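Local structure of peptidoglycan recognition protein-LC isoform LCx (Drosophila melanogaster, 2F2L) at residues I3-V6 / A7-G10; V51-F54 / H55-W59; G86-K90 / G91-G95. The protein binds a peptidoglycan fragment, an anhydro-disaccharide tetrapeptide, through a domain of the N-acetylmuramoyl-L-alanine amidase family, and probably serves as an innate immune receptor. All coordinates share one frame; numbering follows the deposited sequence.

Contact 1 of 3, residues I3-V6 / A7-G10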
loop_
_atom_site.group_PDB
_atom_site.type_symbol
_atom_site.label_atom_id
_atom_site.label_comp_id
_atom_site.label_asym_id
_atom_site.label_seq_id
_atom_site.Cartn_x
_atom_site.Cartn_y
_atom_site.Cartn_z
ATOM N N ILE B 3 -1.373 -9.192 24.182
ATOM C CA ILE B 3 -1.493 -7.839 23.618
ATOM C C ILE B 3 -0.162 -7.110 23.799
ATOM O O ILE B 3 0.234 -6.805 24.923
ATOM C CB ILE B 3 -2.624 -6.997 24.270
ATOM C CG1 ILE B 3 -3.949 -7.765 24.262
ATOM C CG2 ILE B 3 -2.802 -5.662 23.529
ATOM C CD1 ILE B 3 -5.169 -6.922 24.657
ATOM N N LEU B 4 0.520 -6.831 22.687
ATOM C CA LEU B 4 1.801 -6.121 22.727
ATOM C C LEU B 4 1.563 -4.612 22.673
ATOM O O LEU B 4 1.010 -4.102 21.703
ATOM C CB LEU B 4 2.692 -6.541 21.551
ATOM C CG LEU B 4 3.245 -7.957 21.574
ATOM C CD1 LEU B 4 4.045 -8.245 20.298
ATOM C CD2 LEU B 4 4.115 -8.155 22.815
ATOM N N LYS B 5 1.995 -3.907 23.708
ATOM C CA LYS B 5 1.910 -2.452 23.742
ATOM C C LYS B 5 2.763 -1.783 22.657
ATOM O O LYS B 5 3.711 -2.386 22.133
ATOM C CB LYS B 5 2.323 -1.933 25.103
ATOM C CG LYS B 5 1.375 -2.329 26.204
ATOM C CD LYS B 5 1.884 -1.890 27.566
ATOM C CE LYS B 5 0.959 -2.374 28.650
ATOM N NZ LYS B 5 1.218 -1.670 29.942
ATOM N N VAL B 6 2.433 -0.530 22.350
ATOM C CA VAL B 6 3.149 0.225 21.305
ATOM C C VAL B 6 4.666 0.110 21.483
ATOM O O VAL B 6 5.396 -0.240 20.541
ATOM C CB VAL B 6 2.725 1.714 21.255
ATOM C CG1 VAL B 6 3.545 2.476 20.212
ATOM C CG2 VAL B 6 1.232 1.830 20.947
ATOM N N ALA B 7 5.126 0.350 22.702
ATOM C CA ALA B 7 6.546 0.294 23.009
ATOM C C ALA B 7 7.127 -1.104 22.800
ATOM O O ALA B 7 8.289 -1.247 22.413
ATOM C CB ALA B 7 6.793 0.759 24.441
ATOM N N GLU B 8 6.320 -2.129 23.064
ATOM C CA GLU B 8 6.780 -3.507 22.946
ATOM C C GLU B 8 6.966 -3.953 21.495
ATOM O O GLU B 8 7.797 -4.825 21.238
ATOM C CB GLU B 8 5.866 -4.456 23.725
ATOM C CG GLU B 8 6.068 -4.332 25.237
ATOM C CD GLU B 8 4.935 -4.914 26.071
ATOM O OE1 GLU B 8 5.059 -4.901 27.317
ATOM O OE2 GLU B 8 3.921 -5.375 25.508
ATOM N N TRP B 9 6.212 -3.372 20.555
ATOM C CA TRP B 9 6.489 -3.622 19.134
ATOM C C TRP B 9 7.380 -2.547 18.488
ATOM O O TRP B 9 7.597 -2.537 17.275
ATOM C CB TRP B 9 5.213 -3.895 18.309
ATOM C CG TRP B 9 4.077 -2.935 18.373
ATOM C CD1 TRP B 9 2.938 -3.076 19.108
ATOM C CD2 TRP B 9 3.896 -1.749 17.581
ATOM N NE1 TRP B 9 2.078 -2.041 18.857
ATOM C CE2 TRP B 9 2.649 -1.204 17.933
ATOM C CE3 TRP B 9 4.683 -1.078 16.636
ATOM C CZ2 TRP B 9 2.166 -0.025 17.364
ATOM C CZ3 TRP B 9 4.203 0.088 16.073
ATOM C CH2 TRP B 9 2.965 0.609 16.441
ATOM N N GLY B 10 7.940 -1.673 19.307
ATOM C CA GLY B 10 8.907 -0.697 18.817
ATOM C C GLY B 10 8.315 0.529 18.150
ATOM O O GLY B 10 9.008 1.217 17.411
HETATM O O HOH W 1 2.235 -7.017 26.755
#

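Contact 2 of 3, residues V51-F54 / H55-W59. With MLD (glcnac(beta1-4)-murnac(1,6-anhydro)-L-ala-gamma-D-glu-meso-a2pm-D-ala), chain G.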
loop_
_atom_site.group_PDB
_atom_site.type_symbol
_atom_site.label_atom_id
_atom_site.label_comp_id
_atom_site.label_asym_id
_atom_site.label_seq_id
_atom_site.Cartn_x
_atom_site.Cartn_y
_atom_site.Cartn_z
ATOM N N VAL B 51 2.839 0.442 8.883
ATOM C CA VAL B 51 1.492 1.004 9.000
ATOM C C VAL B 51 1.505 2.309 9.804
ATOM O O VAL B 51 0.873 3.287 9.386
ATOM C CB VAL B 51 0.467 0.003 9.610
ATOM C CG1 VAL B 51 -0.881 0.707 9.945
ATOM C CG2 VAL B 51 0.221 -1.183 8.650
ATOM N N GLN B 52 2.231 2.337 10.928
ATOM C CA GLN B 52 2.289 3.553 11.762
ATOM C C GLN B 52 2.897 4.738 11.005
ATOM O O GLN B 52 2.394 5.865 11.078
ATOM C CB GLN B 52 3.044 3.319 13.075
ATOM C CG GLN B 52 3.077 4.587 13.949
ATOM C CD GLN B 52 3.651 4.369 15.317
ATOM O OE1 GLN B 52 4.743 3.813 15.461
ATOM N NE2 GLN B 52 2.952 4.864 16.342
ATOM N N SER B 53 3.962 4.465 10.255
ATOM C CA SER B 53 4.595 5.471 9.410
ATOM C C SER B 53 3.652 5.995 8.321
ATOM O O SER B 53 3.566 7.191 8.061
ATOM C CB SER B 53 5.844 4.874 8.771
ATOM O OG SER B 53 6.536 5.896 8.083
ATOM N N PHE B 54 2.946 5.086 7.669
ATOM C CA PHE B 54 1.931 5.459 6.679
ATOM C C PHE B 54 0.865 6.405 7.260
ATOM O O PHE B 54 0.476 7.405 6.649
ATOM C CB PHE B 54 1.275 4.186 6.133
ATOM C CG PHE B 54 0.534 4.387 4.858
ATOM C CD1 PHE B 54 1.214 4.653 3.683
ATOM C CD2 PHE B 54 -0.843 4.286 4.819
ATOM C CE1 PHE B 54 0.528 4.844 2.497
ATOM C CE2 PHE B 54 -1.530 4.474 3.639
ATOM C CZ PHE B 54 -0.850 4.765 2.482
ATOM N N HIS B 55 0.391 6.091 8.453
ATOM C CA HIS B 55 -0.642 6.899 9.090
ATOM C C HIS B 55 -0.096 8.224 9.631
ATOM O O HIS B 55 -0.700 9.274 9.417
ATOM C CB HIS B 55 -1.333 6.071 10.172
ATOM C CG HIS B 55 -2.184 4.977 9.613
ATOM N ND1 HIS B 55 -2.898 4.109 10.409
ATOM C CD2 HIS B 55 -2.462 4.633 8.330
ATOM C CE1 HIS B 55 -3.567 3.267 9.641
ATOM N NE2 HIS B 55 -3.324 3.563 8.375
ATOM N N MET B 56 1.071 8.183 10.264
ATOM C CA MET B 56 1.633 9.384 10.910
ATOM C C MET B 56 2.424 10.293 9.956
ATOM O O MET B 56 2.407 11.507 10.115
ATOM C CB MET B 56 2.514 9.012 12.114
ATOM C CG MET B 56 1.742 8.392 13.287
ATOM S SD MET B 56 2.762 7.853 14.681
ATOM C CE MET B 56 3.158 9.427 15.445
ATOM N N ASP B 57 3.129 9.699 9.000
ATOM C CA ASP B 57 4.021 10.444 8.107
ATOM C C ASP B 57 3.368 10.712 6.758
ATOM O O ASP B 57 3.367 11.846 6.293
ATOM C CB ASP B 57 5.365 9.718 7.930
ATOM C CG ASP B 57 6.039 9.398 9.260
ATOM O OD1 ASP B 57 5.885 10.187 10.214
ATOM O OD2 ASP B 57 6.743 8.369 9.362
ATOM N N SER B 58 2.817 9.684 6.124
ATOM C CA SER B 58 2.228 9.850 4.801
ATOM C C SER B 58 0.855 10.553 4.852
ATOM O O SER B 58 0.588 11.437 4.053
ATOM C CB SER B 58 2.148 8.506 4.074
ATOM O OG SER B 58 3.415 7.861 4.013
ATOM N N TRP B 59 -0.012 10.179 5.788
ATOM C CA TRP B 59 -1.286 10.891 5.972
ATOM C C TRP B 59 -1.192 12.054 6.941
ATOM O O TRP B 59 -2.039 12.942 6.924
ATOM C CB TRP B 59 -2.385 9.943 6.465
ATOM C CG TRP B 59 -2.978 9.036 5.393
ATOM C CD1 TRP B 59 -2.991 7.680 5.395
ATOM C CD2 TRP B 59 -3.653 9.442 4.201
ATOM N NE1 TRP B 59 -3.631 7.205 4.270
ATOM C CE2 TRP B 59 -4.040 8.270 3.517
ATOM C CE3 TRP B 59 -3.966 10.687 3.637
ATOM C CZ2 TRP B 59 -4.739 8.303 2.307
ATOM C CZ3 TRP B 59 -4.645 10.720 2.440
ATOM C CH2 TRP B 59 -5.016 9.534 1.777
HETATM C CAA MLD G . -7.924 -3.934 -0.602
HETATM C CAB MLD G . -8.550 -2.720 0.067
HETATM O OAC MLD G . -9.076 -2.815 1.169
HETATM N N2 MLD G . -8.466 -1.593 -0.633
HETATM C C2 MLD G . -9.028 -0.317 -0.205
HETATM C C3 MLD G . -9.888 0.201 -1.360
HETATM O O3 MLD G . -10.955 -0.706 -1.701
HETATM C C4 MLD G . -10.393 1.611 -1.075
HETATM O O4 MLD G . -11.009 2.081 -2.261
HETATM C C5 MLD G . -9.207 2.519 -0.733
HETATM C C6 MLD G . -9.562 3.952 -0.296
HETATM O O6 MLD G . -8.330 4.729 -0.244
HETATM O O5 MLD G . -8.549 1.956 0.399
HETATM C C1 MLD G . -7.928 0.684 0.102
HETATM O O1 MLD G . -7.237 0.251 1.245
HETATM C CA4 MLD G . -6.036 1.026 1.475
HETATM C CA5 MLD G . -4.860 0.745 0.540
HETATM O OA5 MLD G . -3.652 0.266 1.223
HETATM C CA6 MLD G . -4.455 2.131 0.171
HETATM O OA6 MLD G . -3.658 2.556 1.258
HETATM C CA1 MLD G . -3.375 1.385 2.081
HETATM C CA2 MLD G . -4.351 1.392 3.268
HETATM N NAD MLD G . -3.741 0.689 4.417
HETATM C CAE MLD G . -3.598 1.248 5.605
HETATM C CAF MLD G . -2.935 0.361 6.638
HETATM O OAG MLD G . -3.977 2.385 5.888
HETATM C CA3 MLD G . -5.661 0.692 2.911
HETATM O OAH MLD G . -6.767 1.115 3.782
HETATM C CAI MLD G . -7.070 0.189 4.854
HETATM C CAJ MLD G . -8.106 -0.838 4.460
HETATM C CAL MLD G . -7.606 0.980 6.065
HETATM O OAM MLD G . -7.977 0.333 7.038
HETATM N N MLD G . -7.629 2.312 6.013
HETATM C CA MLD G . -8.081 3.169 7.116
HETATM C CB MLD G . -6.838 3.441 7.970
HETATM C C MLD G . -8.562 4.493 6.495
HETATM O O MLD G . -7.832 5.112 5.718
HETATM N NAN MLD G . -9.793 4.856 6.846
HETATM C CAO MLD G . -10.482 6.074 6.391
HETATM C CAP MLD G . -11.931 5.753 5.900
HETATM O OBA MLD G . -12.710 6.710 5.874
HETATM O OAQ MLD G . -12.256 4.580 5.596
HETATM C CBB MLD G . -10.676 7.005 7.583
HETATM C CBC MLD G . -9.399 7.614 8.137
HETATM C CBD MLD G . -9.767 8.590 9.268
HETATM O OBE MLD G . -10.810 8.467 9.912
HETATM N NBF MLD G . -8.894 9.551 9.485
HETATM C CBG MLD G . -9.094 10.565 10.528
HETATM C CBH MLD G . -10.275 11.480 10.149
HETATM O OBI MLD G . -10.399 11.916 9.006
HETATM N NBJ MLD G . -11.145 11.713 11.130
HETATM C CBK MLD G . -12.336 12.581 10.988
HETATM C CBL MLD G . -12.265 13.669 12.065
HETATM C CBM MLD G . -13.678 11.835 11.151
HETATM O OBO MLD G . -13.695 10.775 11.829
HETATM O OBN MLD G . -14.673 12.369 10.600
HETATM C CBP MLD G . -7.783 11.350 10.703
HETATM C CBQ MLD G . -7.762 12.154 12.015
HETATM C CBR MLD G . -6.395 12.803 12.243
HETATM C CBS MLD G . -6.123 13.132 13.713
HETATM C CBT MLD G . -5.853 11.834 14.485
HETATM O OBV MLD G . -4.757 11.284 14.283
HETATM O OBU MLD G . -6.739 11.424 15.261
HETATM N NBW MLD G . -7.281 13.827 14.288
HETATM O O HOH W 2 5.251 6.465 5.193
#

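Contact 3 of 3, residues G86-K90 / G91-G95. With MLD (glcnac(beta1-4)-murnac(1,6-anhydro)-L-ala-gamma-D-glu-meso-a2pm-D-ala), chain G.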
loop_
_atom_site.group_PDB
_atom_site.type_symbol
_atom_site.label_atom_id
_atom_site.label_comp_id
_atom_site.label_asym_id
_atom_site.label_seq_id
_atom_site.Cartn_x
_atom_site.Cartn_y
_atom_site.Cartn_z
ATOM N N GLY B 86 -9.976 6.615 17.436
ATOM C CA GLY B 86 -9.096 6.282 16.328
ATOM C C GLY B 86 -9.251 7.125 15.066
ATOM O O GLY B 86 -9.953 8.128 15.039
ATOM N N ALA B 87 -8.536 6.700 14.027
ATOM C CA ALA B 87 -8.603 7.287 12.707
ATOM C C ALA B 87 -8.625 6.115 11.721
ATOM O O ALA B 87 -7.657 5.837 11.021
ATOM C CB ALA B 87 -7.404 8.199 12.473
ATOM N N HIS B 88 -9.731 5.387 11.723
ATOM C CA HIS B 88 -9.851 4.155 10.923
ATOM C C HIS B 88 -11.111 4.108 10.065
ATOM O O HIS B 88 -11.126 3.430 9.047
ATOM C CB HIS B 88 -9.770 2.913 11.835
ATOM C CG HIS B 88 -10.708 2.955 12.998
ATOM N ND1 HIS B 88 -12.057 2.687 12.878
ATOM C CD2 HIS B 88 -10.496 3.254 14.304
ATOM C CE1 HIS B 88 -12.637 2.847 14.058
ATOM N NE2 HIS B 88 -11.710 3.192 14.939
ATOM N N THR B 89 -12.167 4.821 10.476
ATOM C CA THR B 89 -13.443 4.784 9.795
ATOM C C THR B 89 -14.086 6.177 9.893
ATOM O O THR B 89 -14.618 6.567 10.946
ATOM C CB THR B 89 -14.364 3.718 10.432
ATOM O OG1 THR B 89 -13.627 2.502 10.656
ATOM C CG2 THR B 89 -15.557 3.442 9.526
ATOM N N LYS B 90 -13.986 6.941 8.814
ATOM C CA LYS B 90 -14.382 8.339 8.827
ATOM C C LYS B 90 -15.852 8.454 9.184
ATOM O O LYS B 90 -16.693 7.776 8.583
ATOM C CB LYS B 90 -14.143 8.978 7.458
ATOM C CG LYS B 90 -14.539 10.443 7.366
ATOM C CD LYS B 90 -13.381 11.391 7.626
ATOM C CE LYS B 90 -12.727 11.852 6.334
ATOM N NZ LYS B 90 -11.850 10.786 5.765
ATOM N N GLY B 91 -16.143 9.315 10.162
ATOM C CA GLY B 91 -17.504 9.561 10.625
ATOM C C GLY B 91 -17.902 8.612 11.737
ATOM O O GLY B 91 -18.879 8.859 12.443
ATOM N N TYR B 92 -17.141 7.534 11.919
ATOM C CA TYR B 92 -17.491 6.504 12.898
ATOM C C TYR B 92 -16.404 6.193 13.902
ATOM O O TYR B 92 -16.490 5.182 14.607
ATOM C CB TYR B 92 -17.901 5.229 12.170
ATOM C CG TYR B 92 -19.133 5.435 11.345
ATOM C CD1 TYR B 92 -20.399 5.374 11.918
ATOM C CD2 TYR B 92 -19.031 5.733 9.992
ATOM C CE1 TYR B 92 -21.541 5.589 11.146
ATOM C CE2 TYR B 92 -20.142 5.947 9.225
ATOM C CZ TYR B 92 -21.400 5.879 9.798
ATOM O OH TYR B 92 -22.491 6.095 8.990
ATOM N N ASN B 93 -15.386 7.035 13.987
ATOM C CA ASN B 93 -14.278 6.768 14.892
ATOM C C ASN B 93 -14.694 6.970 16.350
ATOM O O ASN B 93 -14.366 6.155 17.218
ATOM C CB ASN B 93 -13.076 7.652 14.557
ATOM C CG ASN B 93 -12.419 7.265 13.250
ATOM O OD1 ASN B 93 -12.127 6.092 13.012
ATOM N ND2 ASN B 93 -12.184 8.248 12.394
ATOM N N ARG B 94 -15.406 8.063 16.603
ATOM C CA ARG B 94 -15.962 8.333 17.915
ATOM C C ARG B 94 -17.040 7.296 18.228
ATOM O O ARG B 94 -17.991 7.131 17.476
ATOM C CB ARG B 94 -16.536 9.749 17.951
ATOM C CG ARG B 94 -17.266 10.108 19.208
ATOM C CD ARG B 94 -16.341 10.643 20.277
ATOM N NE ARG B 94 -15.808 11.971 19.965
ATOM C CZ ARG B 94 -15.004 12.665 20.769
ATOM N NH1 ARG B 94 -14.632 12.175 21.949
ATOM N NH2 ARG B 94 -14.569 13.857 20.390
ATOM N N GLY B 95 -16.875 6.586 19.336
ATOM C CA GLY B 95 -17.847 5.565 19.747
ATOM C C GLY B 95 -17.657 4.211 19.089
ATOM O O GLY B 95 -18.544 3.352 19.132
HETATM C CAA MLD G . -7.924 -3.934 -0.602
HETATM C CAB MLD G . -8.550 -2.720 0.067
HETATM O OAC MLD G . -9.076 -2.815 1.169
HETATM N N2 MLD G . -8.466 -1.593 -0.633
HETATM C C2 MLD G . -9.028 -0.317 -0.205
HETATM C C3 MLD G . -9.888 0.201 -1.360
HETATM O O3 MLD G . -10.955 -0.706 -1.701
HETATM C C4 MLD G . -10.393 1.611 -1.075
HETATM O O4 MLD G . -11.009 2.081 -2.261
HETATM C C5 MLD G . -9.207 2.519 -0.733
HETATM C C6 MLD G . -9.562 3.952 -0.296
HETATM O O6 MLD G . -8.330 4.729 -0.244
HETATM O O5 MLD G . -8.549 1.956 0.399
HETATM C C1 MLD G . -7.928 0.684 0.102
HETATM O O1 MLD G . -7.237 0.251 1.245
HETATM C CA4 MLD G . -6.036 1.026 1.475
HETATM C CA5 MLD G . -4.860 0.745 0.540
HETATM O OA5 MLD G . -3.652 0.266 1.223
HETATM C CA6 MLD G . -4.455 2.131 0.171
HETATM O OA6 MLD G . -3.658 2.556 1.258
HETATM C CA1 MLD G . -3.375 1.385 2.081
HETATM C CA2 MLD G . -4.351 1.392 3.268
HETATM N NAD MLD G . -3.741 0.689 4.417
HETATM C CAE MLD G . -3.598 1.248 5.605
HETATM C CAF MLD G . -2.935 0.361 6.638
HETATM O OAG MLD G . -3.977 2.385 5.888
HETATM C CA3 MLD G . -5.661 0.692 2.911
HETATM O OAH MLD G . -6.767 1.115 3.782
HETATM C CAI MLD G . -7.070 0.189 4.854
HETATM C CAJ MLD G . -8.106 -0.838 4.460
HETATM C CAL MLD G . -7.606 0.980 6.065
HETATM O OAM MLD G . -7.977 0.333 7.038
HETATM N N MLD G . -7.629 2.312 6.013
HETATM C CA MLD G . -8.081 3.169 7.116
HETATM C CB MLD G . -6.838 3.441 7.970
HETATM C C MLD G . -8.562 4.493 6.495
HETATM O O MLD G . -7.832 5.112 5.718
HETATM N NAN MLD G . -9.793 4.856 6.846
HETATM C CAO MLD G . -10.482 6.074 6.391
HETATM C CAP MLD G . -11.931 5.753 5.900
HETATM O OBA MLD G . -12.710 6.710 5.874
HETATM O OAQ MLD G . -12.256 4.580 5.596
HETATM C CBB MLD G . -10.676 7.005 7.583
HETATM C CBC MLD G . -9.399 7.614 8.137
HETATM C CBD MLD G . -9.767 8.590 9.268
HETATM O OBE MLD G . -10.810 8.467 9.912
HETATM N NBF MLD G . -8.894 9.551 9.485
HETATM C CBG MLD G . -9.094 10.565 10.528
HETATM C CBH MLD G . -10.275 11.480 10.149
HETATM O OBI MLD G . -10.399 11.916 9.006
HETATM N NBJ MLD G . -11.145 11.713 11.130
HETATM C CBK MLD G . -12.336 12.581 10.988
HETATM C CBL MLD G . -12.265 13.669 12.065
HETATM C CBM MLD G . -13.678 11.835 11.151
HETATM O OBO MLD G . -13.695 10.775 11.829
HETATM O OBN MLD G . -14.673 12.369 10.600
HETATM C CBP MLD G . -7.783 11.350 10.703
HETATM C CBQ MLD G . -7.762 12.154 12.015
HETATM C CBR MLD G . -6.395 12.803 12.243
HETATM C CBS MLD G . -6.123 13.132 13.713
HETATM C CBT MLD G . -5.853 11.834 14.485
HETATM O OBV MLD G . -4.757 11.284 14.283
HETATM O OBU MLD G . -6.739 11.424 15.261
HETATM N NBW MLD G . -7.281 13.827 14.288
HETATM O O HOH W 3 -12.052 4.585 17.401
#

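Contact 1 of 3, residues I3-V6 / A7-G10
The carboxylate of Glu8 folds back over the turn and takes up the backbone N-H of Lys5. Its OE2 lies 3.0 Å from Lys5 N, and the donor comes from above the carboxylate plane. With CG anti to the carbonyl carbon (chi1 -73°) and an extended chain beyond it, glutamate has the length to reach back to the N-H three residues earlier. The same OE2 also accepts from a water, 2.7 Å away, that donates to Ile3 O as well, so one oxygen is held from two directions.

Backbone bonds close the turn itself. Lys5 O receives Trp9 N at 3.1 Å, four residues on, and Glu8 N makes a weak bond to the same oxygen; Trp9 N also leans weakly on Val6 O.

The remaining contacts gather round the indole of Trp9. Trp9 CG sits between the backbone N and the carbonyl carbon (chi1 52°), a torsion that brings the indole back under the turn. Val6 CA then lies over one face, 3.8 Å from the centroid of the five-membered ring, while Leu4 O meets the ring edge near its plane. Val6 CG1 touches Trp9 CZ2 at 4.0 Å, and Leu4 CB approaches Trp9 CD1 at 4.2 Å. Trp9 NE1 bonds to Glu78 O, and the ring reaches Ser45, Val48 and Asn49 of helix 41-58; a large, flat residue with a single N-H suits this place between strand and helix. The arrangement is an alpha-turn that follows strand 3-4, an outermost strand of the mixed sheet within this chain, and lays its tryptophan against a helix.

Contact 2 of 3, residues V51-F54 / H55-W59
The imidazole of His55 has Val51 on one face: Val51 CG1 stands 4.0 Å from the ring centroid in a CH-pi contact, and Val51 O lies over the same face nearer the rim. Branched and apolar, Val51 can meet both this face and the ligand methyl CAF. Two ring-edge nitrogens do the polar work. NE2 gives its N-H to ligand OAG, an acetamide oxygen in the plane of the ring, at 2.8 Å and 164°, while ND1 is bonded to Gly65 N. Another edge atom, CD2, meets the edge of the Phe54 ring. Phe54 runs beside Trp59, its CE2 3.5 Å from Trp59 NE1; the two planes stand 81° apart, yet the approach is oblique. Phe54 CG is anti to the backbone N (chi1 -163°), which sends the ring to the ligand side, where CE2 comes within 3.7 Å of ligand OA6. Trp59 stacks in turn on Trp61.

On another side of helix 41-58, Gln52 and Met56 lie side by side, pointing the same way, with Met56 SD 3.4 Å from Gln52 CG; Gln52 OE1 accepts from Arg12 N. The short Ser53 hydroxyl suits a carboxylate one turn on: OG donates to Asp57 OD2 at 2.8 Å, on the anti side, and that oxygen also salt-bridges Arg12. Ser53 O takes two donors, Asp57 N at 2.7 Å and Ser58 N at 3.2 Å, as the helix widens into a pi-type turn. Ser58 OG bonds to the backbone of another protein's chain.

The chemistry implies a histidine whose rotation is fixed by a bond at each nitrogen and by valine on a face, presenting an N-H in a set direction to the muropeptide's acetamide.

Contact 3 of 3, residues G86-K90 / G91-G95
Asn93 OD1 is gripped by two backbone N-H groups, those of His88 and Thr89, each nitrogen 2.8 Å from the oxygen. The donors arrive from opposite faces of the amide plane, and the bonds are nearly straight, 168° for His88. The same oxygen stands 3.3 Å above the centre of the His88 ring, whose plane is 85° from that of the amide. Held in this way, the amide is fixed in rotation and its ND2 end is turned to the ligand: Asn93 ND2 donates to ligand OBE, the gamma-carbonyl oxygen of the D-glutamyl unit, at 2.8 Å, and to OBO of the terminal D-alanine carboxylate at 3.0 Å. Asparagine suits the place because it carries both an acceptor for the loop and a donor for the peptide stem.

The His88 ring is steadied at its own edge, ND1 sharing a hydrogen bond with Thr89 OG1, while NE2 bonds to a water that also meets Gly86 N and Asn93 O.

Thr89 to Tyr92 form a type II beta turn, closed by Tyr92 N to Thr89 O at 2.9 Å. Gly91 occupies its third position with phi 89°, a value that favours glycine. This turn is part of the loop between strands 76-78 and 97-101 that lines the groove for the peptide stem.

The backbone reads the stem too. His88 O accepts from ligand NAN, the D-glutamyl nitrogen, at 2.9 Å, and Lys90 N donates to the D-glutamyl carboxylate oxygen OBA at 3.2 Å. Gly91 N reaches the D-alanine carboxylate weakly, and the folded Lys90 chain lies along the ligand, CB and CD touching its oxygens.

Along the chain the contacts come in series. Contact 1 comprises strand 3-4, at one edge of the sheet within this chain, and the turn after it; contact 2 occupies the C-terminal part of helix 41-58, and contact 3 lies in the loop between strands 76-78 and 97-101. Contacts 1 and 2 have centres about 17 Å apart but touch, Trp9 CH2 lying 3.8 Å from Gln52 OE1, so the turn packs on the helix. Contacts 2 and 3 are about 16 Å apart by centres and about 5 Å by nearest atoms; the muropeptide joins them, the helix meeting chiefly its anhydro-MurNAc unit and the loop its peptide stem. Contact 1, about 22 Å from contact 3 by centres, takes no direct part in binding.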